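Local structure of putative esterase (Bacteroides intestinalis DSM 17393, 5VOL) at residues V46-N57 / I83-H94. The protein is a ferulic acid esterase of carbohydrate esterase family 1, thought to cleave ester-linked ferulate from arabinoxylan alongside xylanases. Residues are numbered along the deposited sequence; the frame is centred on the assembly and turned at random.
Sequences VLYLLHGMWETN and IIVTPNAGGNIH. With IPA (isopropyl alcohol), chain T.
Leu47 and Leu49 tie strand 46-50 to strand 83-87 in parallel register: Leu47 N gives a hydrogen bond to Ile83 O, Val85 N one to Leu47 O, and Leu49 N one to Val85 O (2.9 Å). Beyond the last backbone rung a side chain takes over, Thr86 OG1 donating to Leu49 O at 2.6 Å in the carbonyl plane. One step on, a water accepts from His51 N and donates to Pro87 O, bridging the chains just past the end of strand 46-50.

His51 links the loops that follow the two strands. Its CG sits between its own backbone N and carbonyl carbon (chi1 65°), which turns the ring across to segment 83-94. NE2 accepts from Ala89 N at 2.8 Å, 17° out of the ring plane, while ND1 donates to Gly52 O (2.7 Å), fixing the ring's rotation. A phenylalanine here would probably leave Ala89 N without its acceptor and take from Gly52 O the ND1 donor, so that the ring is no longer fixed in its rotation. Beside it, Asn88 OD1 accepts from Gly90 N, an Asx turn, and lies 3.3 Å from Thr56 CB.

Apolar contacts flank the strands and the loops: Ile84 CG2 lies alongside Leu49 CB (3.9 Å), and beyond the strands Ile93 lays CG1 over the face of the Trp54 six-membered ring, 3.7 Å from its centroid, a CH-pi contact, while its CG2 meets Met53 CG.

Strands 46-50 and 83-87 are neighbours within an alpha/beta-hydrolase sheet. Strand 133-138 pairs with 46-50 on its other edge and leads into a probable nucleophile elbow; helix 108-123 packs on Tyr48, Val85 and Pro87, and Trp60 of helix 59-62 on Leu49 and Thr86.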
# COMPACT_ATOMS: atom_id res chain seq x y z
N VAL C 46 25.91 -4.84 3.72
CA VAL C 46 26.05 -3.61 2.97
C VAL C 46 25.19 -3.63 1.72
O VAL C 46 25.04 -4.67 1.05
CB VAL C 46 27.53 -3.33 2.58
CG1 VAL C 46 28.04 -4.38 1.62
CG2 VAL C 46 27.65 -1.94 1.95
N LEU C 47 24.59 -2.48 1.43
CA LEU C 47 23.91 -2.23 0.18
C LEU C 47 24.64 -1.13 -0.58
O LEU C 47 24.78 -0.00 -0.09
CB LEU C 47 22.44 -1.82 0.42
CG LEU C 47 21.68 -1.35 -0.82
CD1 LEU C 47 21.50 -2.50 -1.80
CD2 LEU C 47 20.31 -0.76 -0.44
N TYR C 48 25.11 -1.44 -1.79
CA TYR C 48 25.62 -0.41 -2.69
C TYR C 48 24.44 0.18 -3.44
O TYR C 48 23.71 -0.52 -4.13
CB TYR C 48 26.70 -0.99 -3.63
CG TYR C 48 27.91 -1.41 -2.83
CD1 TYR C 48 28.90 -0.47 -2.51
CD2 TYR C 48 28.05 -2.70 -2.34
CE1 TYR C 48 29.99 -0.83 -1.73
CE2 TYR C 48 29.13 -3.07 -1.57
CZ TYR C 48 30.11 -2.13 -1.28
OH TYR C 48 31.19 -2.48 -0.50
N LEU C 49 24.22 1.47 -3.27
CA LEU C 49 23.05 2.12 -3.85
C LEU C 49 23.49 3.21 -4.84
O LEU C 49 23.94 4.28 -4.44
CB LEU C 49 22.18 2.70 -2.74
CG LEU C 49 20.85 3.37 -3.11
CD1 LEU C 49 19.92 2.37 -3.79
CD2 LEU C 49 20.20 3.88 -1.84
N LEU C 50 23.30 2.94 -6.13
CA LEU C 50 23.91 3.74 -7.19
C LEU C 50 22.99 4.82 -7.77
O LEU C 50 21.77 4.60 -7.94
CB LEU C 50 24.38 2.81 -8.32
CG LEU C 50 25.22 1.59 -7.92
CD1 LEU C 50 25.66 0.80 -9.16
CD2 LEU C 50 26.45 1.98 -7.07
N HIS C 51 23.57 5.99 -8.09
CA HIS C 51 22.79 7.10 -8.65
C HIS C 51 22.68 7.02 -10.16
O HIS C 51 23.30 6.16 -10.80
CB HIS C 51 23.39 8.45 -8.25
CG HIS C 51 24.76 8.70 -8.81
ND1 HIS C 51 24.99 8.92 -10.15
CD2 HIS C 51 25.97 8.76 -8.21
CE1 HIS C 51 26.28 9.11 -10.35
NE2 HIS C 51 26.90 9.03 -9.19
N GLY C 52 21.89 7.92 -10.74
CA GLY C 52 21.64 7.93 -12.17
C GLY C 52 22.58 8.86 -12.92
O GLY C 52 23.41 9.54 -12.30
N MET C 53 22.45 8.90 -14.24
CA MET C 53 23.24 9.82 -15.06
C MET C 53 22.97 11.28 -14.66
O MET C 53 21.87 11.60 -14.21
CB MET C 53 22.92 9.60 -16.54
CG MET C 53 23.92 10.26 -17.51
SD MET C 53 23.51 9.89 -19.22
CE MET C 53 22.09 10.95 -19.47
N TRP C 54 23.99 12.12 -14.80
CA TRP C 54 23.95 13.54 -14.42
C TRP C 54 24.06 13.78 -12.92
O TRP C 54 24.41 14.88 -12.48
CB TRP C 54 22.65 14.21 -14.90
CG TRP C 54 22.49 14.44 -16.36
CD1 TRP C 54 21.83 13.64 -17.26
CD2 TRP C 54 22.92 15.60 -17.10
NE1 TRP C 54 21.84 14.22 -18.51
CE2 TRP C 54 22.51 15.42 -18.44
CE3 TRP C 54 23.63 16.76 -16.77
CZ2 TRP C 54 22.79 16.36 -19.45
CZ3 TRP C 54 23.90 17.69 -17.76
CH2 TRP C 54 23.48 17.48 -19.08
N GLU C 55 23.74 12.76 -12.12
CA GLU C 55 23.72 12.89 -10.66
C GLU C 55 25.08 12.63 -10.03
O GLU C 55 25.98 12.11 -10.68
CB GLU C 55 22.67 11.92 -10.07
CG GLU C 55 21.24 12.26 -10.51
CD GLU C 55 20.18 11.28 -10.00
OE1 GLU C 55 20.52 10.15 -9.59
OE2 GLU C 55 19.00 11.66 -10.02
N THR C 56 25.23 12.99 -8.76
CA THR C 56 26.41 12.64 -8.00
C THR C 56 26.01 11.93 -6.69
O THR C 56 24.82 11.74 -6.42
CB THR C 56 27.29 13.88 -7.72
OG1 THR C 56 26.53 14.86 -7.01
CG2 THR C 56 27.77 14.50 -9.03
N ASN C 57 27.00 11.58 -5.88
CA ASN C 57 26.81 10.69 -4.73
C ASN C 57 25.78 11.10 -3.67
O ASN C 57 25.20 10.23 -3.04
CB ASN C 57 28.17 10.46 -4.03
CG ASN C 57 28.92 11.75 -3.77
OD1 ASN C 57 29.41 12.39 -4.70
ND2 ASN C 57 29.01 12.14 -2.50
N ILE C 83 25.03 -1.04 6.26
CA ILE C 83 25.78 0.06 5.64
C ILE C 83 25.19 0.30 4.25
O ILE C 83 24.96 -0.65 3.49
CB ILE C 83 27.30 -0.28 5.52
CG1 ILE C 83 27.88 -0.69 6.88
CG2 ILE C 83 28.07 0.89 4.92
CD1 ILE C 83 27.81 0.38 7.95
N ILE C 84 24.90 1.56 3.93
CA ILE C 84 24.44 1.89 2.60
C ILE C 84 25.41 2.92 2.00
O ILE C 84 25.74 3.92 2.64
CB ILE C 84 23.00 2.44 2.59
CG1 ILE C 84 22.05 1.48 3.31
CG2 ILE C 84 22.49 2.61 1.16
CD1 ILE C 84 20.67 2.07 3.49
N VAL C 85 25.87 2.68 0.78
CA VAL C 85 26.88 3.60 0.23
C VAL C 85 26.65 3.89 -1.25
O VAL C 85 26.30 3.01 -2.04
CB VAL C 85 28.30 3.03 0.43
CG1 VAL C 85 28.43 1.74 -0.29
CG2 VAL C 85 29.38 4.03 -0.05
N THR C 86 26.86 5.16 -1.60
CA THR C 86 26.71 5.65 -2.96
C THR C 86 28.02 6.32 -3.37
O THR C 86 28.38 7.35 -2.80
CB THR C 86 25.55 6.66 -3.07
OG1 THR C 86 24.32 6.05 -2.62
CG2 THR C 86 25.40 7.16 -4.53
N PRO C 87 28.75 5.72 -4.32
CA PRO C 87 29.98 6.37 -4.81
C PRO C 87 29.65 7.42 -5.88
O PRO C 87 28.61 7.29 -6.53
CB PRO C 87 30.78 5.21 -5.39
CG PRO C 87 29.72 4.24 -5.91
CD PRO C 87 28.51 4.43 -4.99
N ASN C 88 30.51 8.41 -6.10
CA ASN C 88 30.27 9.33 -7.21
C ASN C 88 30.66 8.67 -8.51
O ASN C 88 31.81 8.28 -8.70
CB ASN C 88 31.04 10.65 -7.05
CG ASN C 88 30.66 11.68 -8.12
OD1 ASN C 88 29.55 11.66 -8.65
ND2 ASN C 88 31.57 12.60 -8.43
N ALA C 89 29.69 8.55 -9.41
CA ALA C 89 29.93 7.99 -10.73
C ALA C 89 29.35 8.91 -11.80
O ALA C 89 29.03 8.46 -12.90
CB ALA C 89 29.31 6.60 -10.84
N GLY C 90 29.19 10.18 -11.47
CA GLY C 90 28.51 11.09 -12.38
C GLY C 90 28.92 12.54 -12.34
O GLY C 90 30.08 12.87 -12.10
N GLY C 91 27.94 13.41 -12.59
CA GLY C 91 28.15 14.83 -12.78
C GLY C 91 27.69 15.26 -14.16
O GLY C 91 27.14 14.44 -14.91
N ASN C 92 27.90 16.53 -14.51
CA ASN C 92 27.56 17.04 -15.84
C ASN C 92 28.14 16.16 -16.95
O ASN C 92 29.35 15.94 -17.01
CB ASN C 92 28.05 18.49 -15.99
CG ASN C 92 27.60 19.14 -17.30
OD1 ASN C 92 27.78 18.60 -18.38
ND2 ASN C 92 26.99 20.31 -17.18
N ILE C 93 27.29 15.64 -17.82
CA ILE C 93 27.74 14.62 -18.76
C ILE C 93 28.68 15.17 -19.83
O ILE C 93 29.35 14.41 -20.52
CB ILE C 93 26.54 13.93 -19.46
CG1 ILE C 93 25.71 14.95 -20.24
CG2 ILE C 93 25.68 13.18 -18.43
CD1 ILE C 93 24.67 14.32 -21.14
N HIS C 94 28.73 16.50 -19.97
CA HIS C 94 29.62 17.10 -20.96
C HIS C 94 31.00 17.38 -20.35
O HIS C 94 31.96 17.61 -21.08
CB HIS C 94 29.01 18.38 -21.53
CG HIS C 94 27.63 18.20 -22.08
ND1 HIS C 94 27.37 17.44 -23.20
CD2 HIS C 94 26.43 18.65 -21.65
CE1 HIS C 94 26.07 17.44 -23.44
NE2 HIS C 94 25.47 18.17 -22.51
C1 IPA T . 18.66 11.41 -15.02
C2 IPA T . 18.05 11.69 -13.64
C3 IPA T . 16.62 12.22 -13.73
O2 IPA T . 18.10 10.48 -12.89
O HOH W 1 26.48 5.69 -7.61